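Local coordinates for glutamine synthetase (Helicobacter pylori, PDB 5ZLI), which belongs to the type I-beta glutamine synthetases, dodecameric enzymes in which each chain joins a beta-Grasp domain to a larger catalytic domain, at residues Ser32-Thr37 with Gln455-Asn460; Phe136-Glu141 with Asp243-Leu248; Met200-Glu205 with His257-Thr262; Glu295-Leu300 with Leu342-Asn347; Ile384-Met389 with Gln444-Glu449. All blocks are in the same frame, centred on the assembly; numbering follows the deposited sequence.

Contact 1. Residues Ser32-Thr37 with Gln455-Asn460; sequences SDIKGT and QSLKFN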
# COMPACT_ATOMS: atom_id res chain seq x y z
N SER B 32 43.63 -11.87 -23.57
CA SER B 32 42.37 -12.33 -24.13
C SER B 32 42.38 -13.85 -24.17
O SER B 32 43.26 -14.44 -24.79
CB SER B 32 42.16 -11.73 -25.52
OG SER B 32 42.55 -10.35 -25.52
N ASP B 33 41.41 -14.46 -23.50
CA ASP B 33 41.20 -15.90 -23.64
C ASP B 33 40.60 -16.17 -25.02
O ASP B 33 40.43 -15.26 -25.83
CB ASP B 33 40.33 -16.45 -22.50
CG ASP B 33 38.83 -16.06 -22.58
OD1 ASP B 33 38.43 -15.02 -23.18
OD2 ASP B 33 38.02 -16.84 -22.03
N ILE B 34 40.32 -17.44 -25.31
CA ILE B 34 39.82 -17.81 -26.63
C ILE B 34 38.49 -17.12 -26.94
O ILE B 34 38.29 -16.61 -28.04
CB ILE B 34 39.72 -19.34 -26.77
CG1 ILE B 34 41.11 -19.95 -26.72
CG2 ILE B 34 39.02 -19.77 -28.09
CD1 ILE B 34 41.05 -21.46 -26.65
N LYS B 35 37.56 -17.13 -25.98
CA LYS B 35 36.20 -16.60 -26.20
C LYS B 35 36.18 -15.13 -26.59
O LYS B 35 35.20 -14.67 -27.20
CB LYS B 35 35.32 -16.87 -24.97
CG LYS B 35 34.38 -15.74 -24.40
CD LYS B 35 33.14 -16.44 -23.76
CE LYS B 35 32.15 -15.54 -23.04
NZ LYS B 35 32.65 -15.35 -21.63
N GLY B 36 37.21 -14.36 -26.26
CA GLY B 36 37.20 -12.94 -26.53
C GLY B 36 37.11 -12.09 -25.29
O GLY B 36 37.02 -10.86 -25.38
N THR B 37 37.01 -12.72 -24.13
CA THR B 37 36.95 -11.95 -22.92
C THR B 37 38.29 -11.33 -22.61
O THR B 37 39.32 -12.01 -22.62
CB THR B 37 36.51 -12.82 -21.76
OG1 THR B 37 35.19 -13.29 -22.02
CG2 THR B 37 36.56 -12.01 -20.46
N GLN B 455 36.76 -25.99 -31.15
CA GLN B 455 35.55 -26.74 -31.47
C GLN B 455 34.86 -27.21 -30.20
O GLN B 455 33.66 -27.06 -30.03
CB GLN B 455 35.89 -27.92 -32.39
CG GLN B 455 34.84 -29.04 -32.41
CD GLN B 455 35.19 -30.19 -31.46
OE1 GLN B 455 36.33 -30.33 -31.00
NE2 GLN B 455 34.18 -31.01 -31.15
N SER B 456 35.64 -27.79 -29.28
CA SER B 456 35.08 -28.25 -28.02
C SER B 456 34.51 -27.10 -27.19
O SER B 456 33.48 -27.25 -26.53
CB SER B 456 36.17 -28.98 -27.23
OG SER B 456 35.82 -29.18 -25.87
N LEU B 457 35.15 -25.93 -27.24
CA LEU B 457 34.68 -24.79 -26.46
C LEU B 457 33.32 -24.30 -26.96
O LEU B 457 32.38 -24.10 -26.18
CB LEU B 457 35.72 -23.67 -26.56
CG LEU B 457 35.39 -22.33 -25.93
CD1 LEU B 457 35.70 -22.33 -24.46
CD2 LEU B 457 36.13 -21.26 -26.62
N LYS B 458 33.19 -24.14 -28.28
CA LYS B 458 32.00 -23.52 -28.83
C LYS B 458 30.81 -24.47 -28.76
O LYS B 458 29.69 -24.04 -28.49
CB LYS B 458 32.29 -23.12 -30.27
CG LYS B 458 33.32 -22.05 -30.31
CD LYS B 458 32.80 -20.75 -29.73
CE LYS B 458 33.91 -19.75 -29.42
NZ LYS B 458 33.24 -18.53 -28.91
N PHE B 459 31.03 -25.77 -28.93
CA PHE B 459 29.93 -26.70 -28.74
C PHE B 459 29.45 -26.70 -27.29
O PHE B 459 28.25 -26.59 -27.05
CB PHE B 459 30.37 -28.09 -29.21
CG PHE B 459 30.12 -28.34 -30.68
CD1 PHE B 459 28.88 -28.72 -31.14
CD2 PHE B 459 31.13 -28.18 -31.61
CE1 PHE B 459 28.66 -28.95 -32.49
CE2 PHE B 459 30.91 -28.42 -32.95
CZ PHE B 459 29.69 -28.79 -33.39
N ASN B 460 30.37 -26.73 -26.30
CA ASN B 460 29.90 -26.74 -24.90
C ASN B 460 29.41 -25.38 -24.41
O ASN B 460 28.53 -25.34 -23.54
CB ASN B 460 30.95 -27.21 -23.88
CG ASN B 460 31.18 -28.72 -23.87
OD1 ASN B 460 30.26 -29.51 -23.61
ND2 ASN B 460 32.43 -29.11 -23.98

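Contact 2. Residues Phe136-Glu141 with Asp243-Leu248; sequences FGAENE and DNVQKL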
# COMPACT_ATOMS: atom_id res chain seq x y z
N PHE B 136 43.58 -3.82 -41.20
CA PHE B 136 42.20 -4.13 -40.85
C PHE B 136 41.56 -2.95 -40.13
O PHE B 136 42.16 -2.36 -39.23
CB PHE B 136 42.04 -5.33 -39.89
CG PHE B 136 42.19 -6.67 -40.53
CD1 PHE B 136 43.43 -7.14 -40.92
CD2 PHE B 136 41.08 -7.48 -40.73
CE1 PHE B 136 43.55 -8.39 -41.50
CE2 PHE B 136 41.21 -8.72 -41.32
CZ PHE B 136 42.43 -9.17 -41.69
N GLY B 137 40.29 -2.71 -40.45
CA GLY B 137 39.52 -1.64 -39.86
C GLY B 137 38.09 -2.02 -39.54
O GLY B 137 37.26 -2.10 -40.45
N ALA B 138 37.78 -2.21 -38.26
CA ALA B 138 36.49 -2.74 -37.82
C ALA B 138 35.54 -1.62 -37.39
O ALA B 138 35.95 -0.65 -36.75
CB ALA B 138 36.67 -3.73 -36.66
N GLU B 139 34.27 -1.75 -37.77
CA GLU B 139 33.20 -0.91 -37.25
C GLU B 139 32.37 -1.81 -36.34
O GLU B 139 31.61 -2.65 -36.83
CB GLU B 139 32.32 -0.38 -38.38
CG GLU B 139 33.05 0.20 -39.60
CD GLU B 139 32.10 0.34 -40.80
OE1 GLU B 139 30.91 -0.02 -40.66
OE2 GLU B 139 32.54 0.79 -41.89
N ASN B 140 32.48 -1.62 -35.02
CA ASN B 140 31.72 -2.43 -34.07
C ASN B 140 30.49 -1.66 -33.62
O ASN B 140 30.53 -0.89 -32.66
CB ASN B 140 32.54 -2.85 -32.86
CG ASN B 140 33.68 -3.76 -33.20
OD1 ASN B 140 33.52 -4.98 -33.21
ND2 ASN B 140 34.85 -3.17 -33.46
N GLU B 141 29.38 -1.89 -34.31
CA GLU B 141 28.09 -1.40 -33.84
C GLU B 141 27.75 -2.03 -32.49
O GLU B 141 28.07 -3.20 -32.23
CB GLU B 141 26.98 -1.69 -34.87
CG GLU B 141 27.28 -1.10 -36.26
CD GLU B 141 26.23 -1.41 -37.35
OE1 GLU B 141 25.56 -2.47 -37.26
OE2 GLU B 141 26.14 -0.65 -38.34
N ASP B 243 43.59 -5.40 -31.30
CA ASP B 243 43.86 -4.77 -30.02
C ASP B 243 42.94 -3.58 -29.76
O ASP B 243 42.35 -3.46 -28.69
CB ASP B 243 45.31 -4.31 -29.94
CG ASP B 243 46.21 -5.39 -29.49
OD1 ASP B 243 45.79 -6.56 -29.41
OD2 ASP B 243 47.36 -5.06 -29.18
N ASN B 244 42.77 -2.72 -30.76
CA ASN B 244 41.96 -1.54 -30.52
C ASN B 244 40.51 -1.92 -30.33
O ASN B 244 39.79 -1.23 -29.62
CB ASN B 244 42.07 -0.56 -31.68
CG ASN B 244 43.41 0.10 -31.77
OD1 ASN B 244 44.11 0.26 -30.77
ND2 ASN B 244 43.79 0.50 -32.97
N VAL B 245 40.10 -3.04 -30.91
CA VAL B 245 38.76 -3.54 -30.68
C VAL B 245 38.57 -3.88 -29.21
O VAL B 245 37.57 -3.47 -28.60
CB VAL B 245 38.48 -4.73 -31.61
CG1 VAL B 245 37.22 -5.51 -31.17
CG2 VAL B 245 38.38 -4.24 -33.07
N GLN B 246 39.53 -4.60 -28.60
CA GLN B 246 39.44 -4.86 -27.16
C GLN B 246 39.31 -3.57 -26.35
O GLN B 246 38.47 -3.46 -25.46
CB GLN B 246 40.64 -5.68 -26.64
CG GLN B 246 40.75 -7.12 -27.12
CD GLN B 246 39.48 -7.97 -26.90
OE1 GLN B 246 38.51 -7.84 -27.64
NE2 GLN B 246 39.47 -8.80 -25.85
N LYS B 247 40.16 -2.57 -26.64
CA LYS B 247 40.07 -1.28 -25.94
C LYS B 247 38.70 -0.63 -26.14
O LYS B 247 38.05 -0.22 -25.18
CB LYS B 247 41.17 -0.33 -26.41
CG LYS B 247 42.61 -0.67 -26.07
CD LYS B 247 43.45 0.62 -26.28
CE LYS B 247 44.95 0.36 -26.35
NZ LYS B 247 45.75 1.59 -26.49
N LEU B 248 38.29 -0.45 -27.41
CA LEU B 248 36.98 0.11 -27.75
C LEU B 248 35.82 -0.57 -27.01
O LEU B 248 34.96 0.13 -26.44
CB LEU B 248 36.78 0.01 -29.27
CG LEU B 248 35.55 0.41 -30.11
CD1 LEU B 248 34.38 -0.57 -30.08
CD2 LEU B 248 35.04 1.73 -29.68

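Contact 3. Residues Met200-Glu205 with His257-Thr262; sequences MDIRTE and HLNGKT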
# COMPACT_ATOMS: atom_id res chain seq x y z
N MET B 200 23.72 11.40 -27.92
CA MET B 200 24.66 12.28 -28.59
C MET B 200 25.80 12.66 -27.65
O MET B 200 26.95 12.77 -28.09
CB MET B 200 23.90 13.51 -29.11
CG MET B 200 24.71 14.52 -29.89
SD MET B 200 24.69 16.11 -29.02
CE MET B 200 23.38 17.08 -29.79
N ASP B 201 25.51 12.86 -26.36
CA ASP B 201 26.58 13.18 -25.41
C ASP B 201 27.28 11.93 -24.91
O ASP B 201 28.43 11.99 -24.47
CB ASP B 201 26.03 13.98 -24.23
CG ASP B 201 25.59 15.38 -24.63
OD1 ASP B 201 25.94 15.81 -25.76
OD2 ASP B 201 24.91 16.04 -23.82
N ILE B 202 26.56 10.82 -24.91
CA ILE B 202 27.17 9.55 -24.54
C ILE B 202 28.13 9.10 -25.63
O ILE B 202 29.27 8.70 -25.36
CB ILE B 202 26.05 8.53 -24.30
CG1 ILE B 202 25.61 8.52 -22.83
CG2 ILE B 202 26.49 7.14 -24.72
CD1 ILE B 202 26.49 7.74 -21.90
N ARG B 203 27.70 9.19 -26.90
CA ARG B 203 28.57 8.82 -28.00
C ARG B 203 29.76 9.76 -28.07
O ARG B 203 30.91 9.33 -28.20
CB ARG B 203 27.77 8.82 -29.32
CG ARG B 203 26.70 7.69 -29.35
CD ARG B 203 26.05 7.43 -30.70
NE ARG B 203 25.67 8.66 -31.38
CZ ARG B 203 24.42 9.12 -31.46
NH1 ARG B 203 23.42 8.42 -30.96
NH2 ARG B 203 24.17 10.26 -32.08
N THR B 204 29.50 11.04 -27.88
CA THR B 204 30.57 12.01 -27.85
C THR B 204 31.54 11.74 -26.70
O THR B 204 32.75 11.96 -26.84
CB THR B 204 29.96 13.40 -27.75
OG1 THR B 204 29.30 13.70 -28.99
CG2 THR B 204 31.01 14.40 -27.52
N GLU B 205 31.03 11.29 -25.54
CA GLU B 205 31.92 11.01 -24.41
C GLU B 205 32.74 9.74 -24.64
O GLU B 205 33.85 9.62 -24.10
CB GLU B 205 31.11 10.90 -23.12
CG GLU B 205 31.90 10.45 -21.87
CD GLU B 205 31.01 10.43 -20.62
OE1 GLU B 205 29.77 10.61 -20.78
OE2 GLU B 205 31.53 10.21 -19.48
N HIS B 257 28.60 2.51 -18.43
CA HIS B 257 28.50 2.21 -17.01
C HIS B 257 28.60 3.43 -16.09
O HIS B 257 27.88 3.51 -15.09
CB HIS B 257 29.55 1.18 -16.61
CG HIS B 257 29.55 0.91 -15.14
ND1 HIS B 257 28.65 0.05 -14.55
CD2 HIS B 257 30.30 1.43 -14.15
CE1 HIS B 257 28.86 0.04 -13.25
NE2 HIS B 257 29.85 0.87 -12.98
N LEU B 258 29.53 4.35 -16.36
CA LEU B 258 29.72 5.51 -15.48
C LEU B 258 28.51 6.41 -15.50
O LEU B 258 28.24 7.10 -14.52
CB LEU B 258 30.95 6.30 -15.88
CG LEU B 258 31.64 7.20 -14.84
CD1 LEU B 258 32.45 6.34 -13.82
CD2 LEU B 258 32.53 8.26 -15.53
N ASN B 259 27.80 6.46 -16.62
CA ASN B 259 26.57 7.21 -16.72
C ASN B 259 25.35 6.39 -16.37
O ASN B 259 24.26 6.77 -16.78
CB ASN B 259 26.36 7.74 -18.12
CG ASN B 259 27.29 8.84 -18.42
OD1 ASN B 259 28.07 8.73 -19.36
ND2 ASN B 259 27.29 9.89 -17.58
N GLY B 260 25.50 5.26 -15.69
CA GLY B 260 24.36 4.50 -15.21
C GLY B 260 23.63 3.60 -16.19
O GLY B 260 22.45 3.31 -15.99
N LYS B 261 24.30 3.10 -17.21
CA LYS B 261 23.68 2.23 -18.22
C LYS B 261 24.45 0.93 -18.43
O LYS B 261 25.32 0.55 -17.64
CB LYS B 261 23.57 3.00 -19.55
CG LYS B 261 23.19 4.49 -19.39
CD LYS B 261 22.17 4.91 -20.38
CE LYS B 261 21.54 6.22 -20.00
NZ LYS B 261 20.23 6.24 -20.70
N THR B 262 24.13 0.21 -19.49
CA THR B 262 24.76 -1.08 -19.72
C THR B 262 24.84 -1.29 -21.21
O THR B 262 23.83 -1.12 -21.91
CB THR B 262 23.98 -2.21 -19.04
OG1 THR B 262 24.40 -3.48 -19.58
CG2 THR B 262 22.47 -2.02 -19.18

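Contact 4. Residues Glu295-Leu300 with Leu342-Asn347; sequences ETYKGL and LTYSAN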
# COMPACT_ATOMS: atom_id res chain seq x y z
N GLU B 295 43.20 -2.50 -61.93
CA GLU B 295 42.16 -2.16 -62.90
C GLU B 295 41.45 -3.40 -63.44
O GLU B 295 40.66 -3.29 -64.38
CB GLU B 295 42.68 -1.26 -64.04
CG GLU B 295 43.22 0.10 -63.54
CD GLU B 295 42.08 1.10 -63.17
OE1 GLU B 295 41.24 1.39 -64.05
OE2 GLU B 295 42.03 1.58 -62.00
N THR B 296 41.67 -4.56 -62.81
CA THR B 296 40.92 -5.76 -63.14
C THR B 296 39.42 -5.52 -63.01
O THR B 296 38.63 -5.96 -63.86
CB THR B 296 41.40 -6.91 -62.26
OG1 THR B 296 42.84 -6.93 -62.25
CG2 THR B 296 40.84 -8.25 -62.73
N TYR B 297 39.00 -4.80 -61.98
CA TYR B 297 37.58 -4.56 -61.71
C TYR B 297 37.48 -3.14 -61.14
O TYR B 297 38.41 -2.33 -61.26
CB TYR B 297 36.97 -5.63 -60.79
CG TYR B 297 35.45 -5.63 -60.76
CD1 TYR B 297 34.73 -5.92 -61.91
CD2 TYR B 297 34.75 -5.36 -59.60
CE1 TYR B 297 33.34 -5.93 -61.90
CE2 TYR B 297 33.36 -5.37 -59.58
CZ TYR B 297 32.67 -5.65 -60.73
OH TYR B 297 31.29 -5.66 -60.72
N LYS B 298 36.35 -2.82 -60.52
CA LYS B 298 36.10 -1.47 -60.02
C LYS B 298 37.18 -0.89 -59.10
O LYS B 298 36.90 -0.50 -57.96
CB LYS B 298 34.73 -1.42 -59.34
CG LYS B 298 33.60 -1.62 -60.35
CD LYS B 298 32.27 -1.93 -59.68
CE LYS B 298 31.13 -1.95 -60.70
NZ LYS B 298 29.85 -2.39 -60.06
N GLY B 299 38.41 -0.82 -59.58
CA GLY B 299 39.50 -0.28 -58.80
C GLY B 299 40.19 -1.30 -57.94
O GLY B 299 40.88 -0.93 -56.99
N LEU B 300 40.01 -2.58 -58.25
CA LEU B 300 40.59 -3.64 -57.46
C LEU B 300 41.48 -4.49 -58.35
O LEU B 300 41.22 -4.65 -59.54
CB LEU B 300 39.50 -4.52 -56.88
CG LEU B 300 38.55 -3.79 -55.93
CD1 LEU B 300 37.30 -4.65 -55.75
CD2 LEU B 300 39.20 -3.40 -54.58
N LEU B 342 26.49 -14.97 -50.15
CA LEU B 342 27.94 -14.79 -50.20
C LEU B 342 28.39 -14.32 -51.59
O LEU B 342 29.00 -15.06 -52.37
CB LEU B 342 28.64 -16.08 -49.81
CG LEU B 342 28.61 -16.52 -48.36
CD1 LEU B 342 29.10 -17.95 -48.27
CD2 LEU B 342 29.49 -15.57 -47.56
N THR B 343 28.16 -13.05 -51.88
CA THR B 343 28.64 -12.45 -53.12
C THR B 343 29.16 -11.05 -52.81
O THR B 343 29.04 -10.55 -51.70
CB THR B 343 27.55 -12.43 -54.20
OG1 THR B 343 26.70 -13.57 -54.05
CG2 THR B 343 28.19 -12.50 -55.58
N TYR B 344 29.76 -10.43 -53.81
CA TYR B 344 30.28 -9.08 -53.70
C TYR B 344 29.52 -8.15 -54.63
O TYR B 344 28.94 -8.58 -55.63
CB TYR B 344 31.81 -9.07 -54.01
CG TYR B 344 32.17 -9.66 -55.39
CD1 TYR B 344 32.15 -11.05 -55.61
CD2 TYR B 344 32.51 -8.85 -56.48
CE1 TYR B 344 32.45 -11.60 -56.85
CE2 TYR B 344 32.82 -9.39 -57.72
CZ TYR B 344 32.79 -10.76 -57.90
OH TYR B 344 33.09 -11.31 -59.13
N SER B 345 29.49 -6.86 -54.28
CA SER B 345 28.90 -5.84 -55.14
C SER B 345 29.28 -4.47 -54.61
O SER B 345 29.39 -4.27 -53.40
CB SER B 345 27.37 -5.97 -55.22
OG SER B 345 27.03 -7.14 -55.93
N ALA B 346 29.49 -3.54 -55.52
CA ALA B 346 29.74 -2.17 -55.11
C ALA B 346 28.43 -1.54 -54.66
O ALA B 346 27.38 -1.75 -55.27
CB ALA B 346 30.38 -1.36 -56.24
N ASN B 347 28.51 -0.77 -53.57
CA ASN B 347 27.37 -0.03 -53.06
C ASN B 347 26.21 -0.94 -52.65
O ASN B 347 25.04 -0.54 -52.71
CB ASN B 347 26.90 0.97 -54.12
CG ASN B 347 28.04 1.60 -54.85
OD1 ASN B 347 28.98 2.11 -54.23
ND2 ASN B 347 28.05 1.45 -56.17

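Contact 5. Residues Ile384-Met389 with Gln444-Glu449; sequences ILMAGM and QVFSEE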
# COMPACT_ATOMS: atom_id res chain seq x y z
N ILE B 384 40.50 -14.49 -41.24
CA ILE B 384 40.19 -13.79 -42.49
C ILE B 384 41.43 -13.67 -43.35
O ILE B 384 41.38 -13.88 -44.57
CB ILE B 384 39.54 -12.43 -42.20
CG1 ILE B 384 38.06 -12.67 -41.92
CG2 ILE B 384 39.77 -11.47 -43.33
CD1 ILE B 384 37.41 -11.59 -41.11
N LEU B 385 42.58 -13.34 -42.74
CA LEU B 385 43.79 -13.21 -43.53
C LEU B 385 44.26 -14.56 -44.06
O LEU B 385 44.66 -14.66 -45.22
CB LEU B 385 44.89 -12.53 -42.74
CG LEU B 385 46.19 -12.50 -43.54
CD1 LEU B 385 46.11 -11.67 -44.83
CD2 LEU B 385 47.33 -11.98 -42.63
N MET B 386 44.17 -15.62 -43.26
CA MET B 386 44.57 -16.94 -43.74
C MET B 386 43.68 -17.42 -44.89
O MET B 386 44.12 -18.22 -45.71
CB MET B 386 44.52 -17.98 -42.63
CG MET B 386 45.48 -17.81 -41.47
SD MET B 386 47.23 -17.74 -41.85
CE MET B 386 47.57 -19.43 -42.33
N ALA B 387 42.44 -16.96 -44.95
CA ALA B 387 41.57 -17.41 -46.04
C ALA B 387 41.80 -16.61 -47.30
O ALA B 387 41.62 -17.14 -48.41
CB ALA B 387 40.11 -17.30 -45.65
N GLY B 388 42.11 -15.32 -47.16
CA GLY B 388 42.44 -14.54 -48.33
C GLY B 388 43.75 -14.96 -48.95
O GLY B 388 43.86 -15.00 -50.18
N MET B 389 44.70 -15.40 -48.13
CA MET B 389 46.01 -15.77 -48.67
C MET B 389 45.92 -17.07 -49.44
O MET B 389 46.60 -17.24 -50.46
CB MET B 389 47.05 -15.89 -47.56
CG MET B 389 47.52 -14.57 -46.99
SD MET B 389 48.72 -14.84 -45.66
CE MET B 389 50.07 -15.52 -46.63
N GLN B 444 51.36 -23.75 -39.27
CA GLN B 444 51.02 -24.00 -37.87
C GLN B 444 50.39 -22.77 -37.20
O GLN B 444 50.47 -22.61 -35.97
CB GLN B 444 52.26 -24.49 -37.11
CG GLN B 444 52.84 -25.79 -37.68
CD GLN B 444 51.82 -26.95 -37.72
OE1 GLN B 444 51.20 -27.29 -36.70
NE2 GLN B 444 51.64 -27.55 -38.91
N VAL B 445 49.76 -21.91 -38.02
CA VAL B 445 49.16 -20.68 -37.50
C VAL B 445 48.01 -21.04 -36.57
O VAL B 445 47.92 -20.56 -35.43
CB VAL B 445 48.72 -19.76 -38.66
CG1 VAL B 445 48.02 -18.49 -38.14
CG2 VAL B 445 49.89 -19.36 -39.54
N PHE B 446 47.14 -21.92 -37.03
CA PHE B 446 46.08 -22.52 -36.24
C PHE B 446 46.53 -23.98 -36.07
O PHE B 446 46.30 -24.82 -36.94
CB PHE B 446 44.71 -22.41 -36.96
CG PHE B 446 44.14 -21.00 -37.02
CD1 PHE B 446 44.77 -20.01 -37.77
CD2 PHE B 446 42.94 -20.70 -36.41
CE1 PHE B 446 44.24 -18.75 -37.85
CE2 PHE B 446 42.40 -19.43 -36.50
CZ PHE B 446 43.06 -18.46 -37.22
N SER B 447 47.19 -24.28 -34.97
CA SER B 447 47.55 -25.66 -34.71
C SER B 447 46.29 -26.50 -34.47
O SER B 447 45.25 -26.00 -34.05
CB SER B 447 48.50 -25.74 -33.54
OG SER B 447 47.80 -25.71 -32.33
N GLU B 448 46.38 -27.80 -34.76
CA GLU B 448 45.18 -28.63 -34.68
C GLU B 448 44.70 -28.78 -33.25
O GLU B 448 43.49 -28.80 -33.01
CB GLU B 448 45.42 -29.99 -35.31
CG GLU B 448 44.28 -31.00 -35.09
CD GLU B 448 43.21 -31.02 -36.16
OE1 GLU B 448 43.30 -30.24 -37.13
OE2 GLU B 448 42.28 -31.86 -36.01
N GLU B 449 45.62 -28.89 -32.28
CA GLU B 449 45.19 -28.90 -30.88
C GLU B 449 44.25 -27.73 -30.60
O GLU B 449 43.14 -27.93 -30.12
CB GLU B 449 46.40 -28.90 -29.95
CG GLU B 449 46.76 -30.32 -29.51
CD GLU B 449 48.24 -30.53 -29.22
OE1 GLU B 449 48.71 -31.69 -29.33
OE2 GLU B 449 48.93 -29.54 -28.88

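Contact 1. Residues Ser32-Thr37 with Gln455-Asn460
Ile-34 is the first residue of the 32-37 loop to meet helix 448-466, where it packs on Leu-457. The touching branch is its CG2 methyl, which lies 3.6 Å from Leu-457 CD2; CB of Ile-34 also comes within 4.1 Å of that CD2. The two side chains run by one another, pointing opposite ways. Leu-457 extends its CG anti to its own backbone N (chi1 175°), which carries the isobutyl end out from the helix toward the loop. Tyr-454 and Phe-450, earlier on the same helix, also touch Ile-34 and help to bury it. At Lys-35 the backbone approaches the helix while the side chain departs from it. Its CA stands 4.5 Å from Lys-458 NZ, whereas its own ammonium turns back within the loop and makes a hydrogen bond with Thr-37 OG1 (NZ to OG1 3.3 Å). Gly-36, with a phi of 111°, carries the chain round toward strand 38-44. The loop thus closes the beta hairpin of strands 26-32 and 38-44 in the beta-Grasp domain, and its Ile-34 rests on a helix of the catalytic domain, an interdomain contact within one subunit.

Contact 2. Residues Phe136-Glu141 with Asp243-Leu248
Val-245 is the centre of the apolar packing, with its CG2 methyl 4.0 Å from Ala-138 CB on strand 133-145. One helical turn on, Leu-248 adds a second point: its CD1 lies 4.0 Å from Asn-140 CB. The CG of Leu-248 is anti to its backbone N (chi1 177°), which aims the branched end at the strand. A mixed polar-apolar contact lies between these two. The side chains of Asn-140 and Val-245 lie roughly perpendicular, and the amide nitrogen ND2 of Asn-140 is 3.7 Å from Val-245 CG2 and 4.0 Å from Val-245 CG1. Helix 238-258 here lies against one face of the antiparallel part of the catalytic-domain sheet, nearly aligned with the strand: the short axes are 9.6 Å apart and cross at -22°. Ala-138 and Asn-140 face the helix, while Glu-139 and Glu-141 point to the other side, where Glu-139 touches His-279 and His-281. The amide oxygen finds its partner outside the two segments: Asn-140 OD1 is hydrogen-bonded to Ser-373 OG, which probably helps to fix the amide with its nitrogen beside the valine methyls. Earlier on the helix, Asp-243, which does not touch the strand segment, forms salt bridges to Arg-83 and Arg-115.

Contact 3. Residues Met200-Glu205 with His257-Thr262
Ile-202 and Asn-259 approach from opposite directions, and the end of the isoleucine does the touching. Ile-202 CD1 is 3.8 Å from Asn-259 CB and 3.7 Å from Asn-259 CG, so a methyl abuts the root of the amide side chain. Glu-205, one turn further along helix 200-212, reaches the same residue. With CG anti to the backbone N (chi1 173°) and the chain extended beyond it, Glu-205 brings OE1 to 3.9 Å from Asn-259 CG. The carboxylate and amide planes are turned 74° apart, so the two flat groups meet steeply and do not stack. Asn-259 therefore receives an apolar end and a charged end side by side, in a small contact at the surface of the subunit. It is the residue at which the chain leaves helix 238-258; the next one, Gly-260, has a positive phi of 81° and is the C-prime residue of the Schellman motif that terminates that helix. Asp-201 on helix 200-212 is hydrogen-bonded to Ala-91 of a neighbouring subunit. The contact joins the first turns of helix 200-212 to the end of helix 238-258, just before strand 262-264 begins, and Ile-144 of strand 133-145 touches both Ile-202 and Lys-261.

Contact 4. Residues Glu295-Leu300 with Leu342-Asn347
Ala-346 has the most surface buried here, and it meets the long chain of Lys-298. Its CB methyl is 4.0 Å from Lys-298 CD and also 4.0 Å from Lys-298 NZ, so the lysine runs alongside the alanine. Lys-298 is extended beyond CG, which carries the ammonium past the methyl; there it forms a long, weak ion pair with Asp-403. The same chain leans on its sequence neighbour, because Lys-298 CG lies 3.8 Å above one face of the Tyr-297 ring, offset toward the rim. The strand bearing Ala-346, about 342-346, is weakly bonded and runs parallel to strand 351-355 in the catalytic-domain sheet, with backbone hydrogen bonds between Thr-343 and Val-353 and between Ser-345 and Ile-355. Across from it, residues 295-300 form a loop between strand 289-290 and helix 302-313. Tyr-297, the third residue with a large share, approaches the edge of the Tyr-344 ring near its plane, CE2 of Tyr-297 being 4.5 Å from CE2 of Tyr-344. The phenol of Tyr-344 is held from outside the contact: its hydroxyl is hydrogen-bonded to the carbonyl of Gly-399, which anchors that end of the ring. Leu-305 of helix 302-313 touches Tyr-297, and Leu-308 of the same helix touches Tyr-344.

Contact 5. Residues Ile384-Met389 with Gln444-Glu449
Met-386 and Val-445 reach toward each other tip to tip, and this pair is the tight part of the contact. The terminal methyl CE of Met-386 lies 3.6 Å from Val-445 CG2 and 3.9 Å from Val-445 CB. Behind it the sulfur fits against both branches of the valine, with Met-386 SD 3.9 Å from each of Val-445 CG1 and CG2. Two successive bends, chi2 -58° and chi3 -71°, fold the methionine so that SD and CE both lie against the valine while CG remains closer to its own helix. That CG serves a second neighbour: it is 3.9 Å from Phe-446 CE1, approaching the ring obliquely, with the two side chains passing alongside. The ring is also held from another direction by an edge-to-face contact with Phe-321, and Leu-440 of helix 438-441 touches both Met-386 and Phe-446.

The other side is quite different. Gln-444 points away from helix 377-393 and is exposed, and beyond Phe-446 the chain enters helix 448-466, with Ser-447 at its N-cap position. The polar ends there have partners outside the two segments: Ser-447 OG is hydrogen-bonded to Glu-111, Glu-448 forms a salt bridge with Lys-441, and the exposed Glu-449 pairs with Lys-106. Between the two segments the contact is wholly apolar, made by sulfur, methyl and aromatic groups, which suggests that burial of apolar surface holds this approach to helix 448-466 against helix 377-393, with the charged groups lying beyond it.

In the fold
The five contacts spread from the interior of the chain to its surface. Contact 2, whose centre is about 7 Å from the centre of the chain, links two others directly: Gly-36 O of contact 1 lies 3.2 Å from Gln-246 NE2, a probable hydrogen bond, and Phe-136 CE2 packs 3.7 Å from Ile-384 CG2 of contact 5. Contacts 1 and 5 share helix 448-466, with nearest atoms about 7 Å apart. Contacts 2 and 3 share helix 238-258, their centres about 18 Å apart. Contacts 3 and 4 lie about 38 Å apart between centres, yet both touch the same neighbouring subunit. Along the chain, contact 1 encloses all the others.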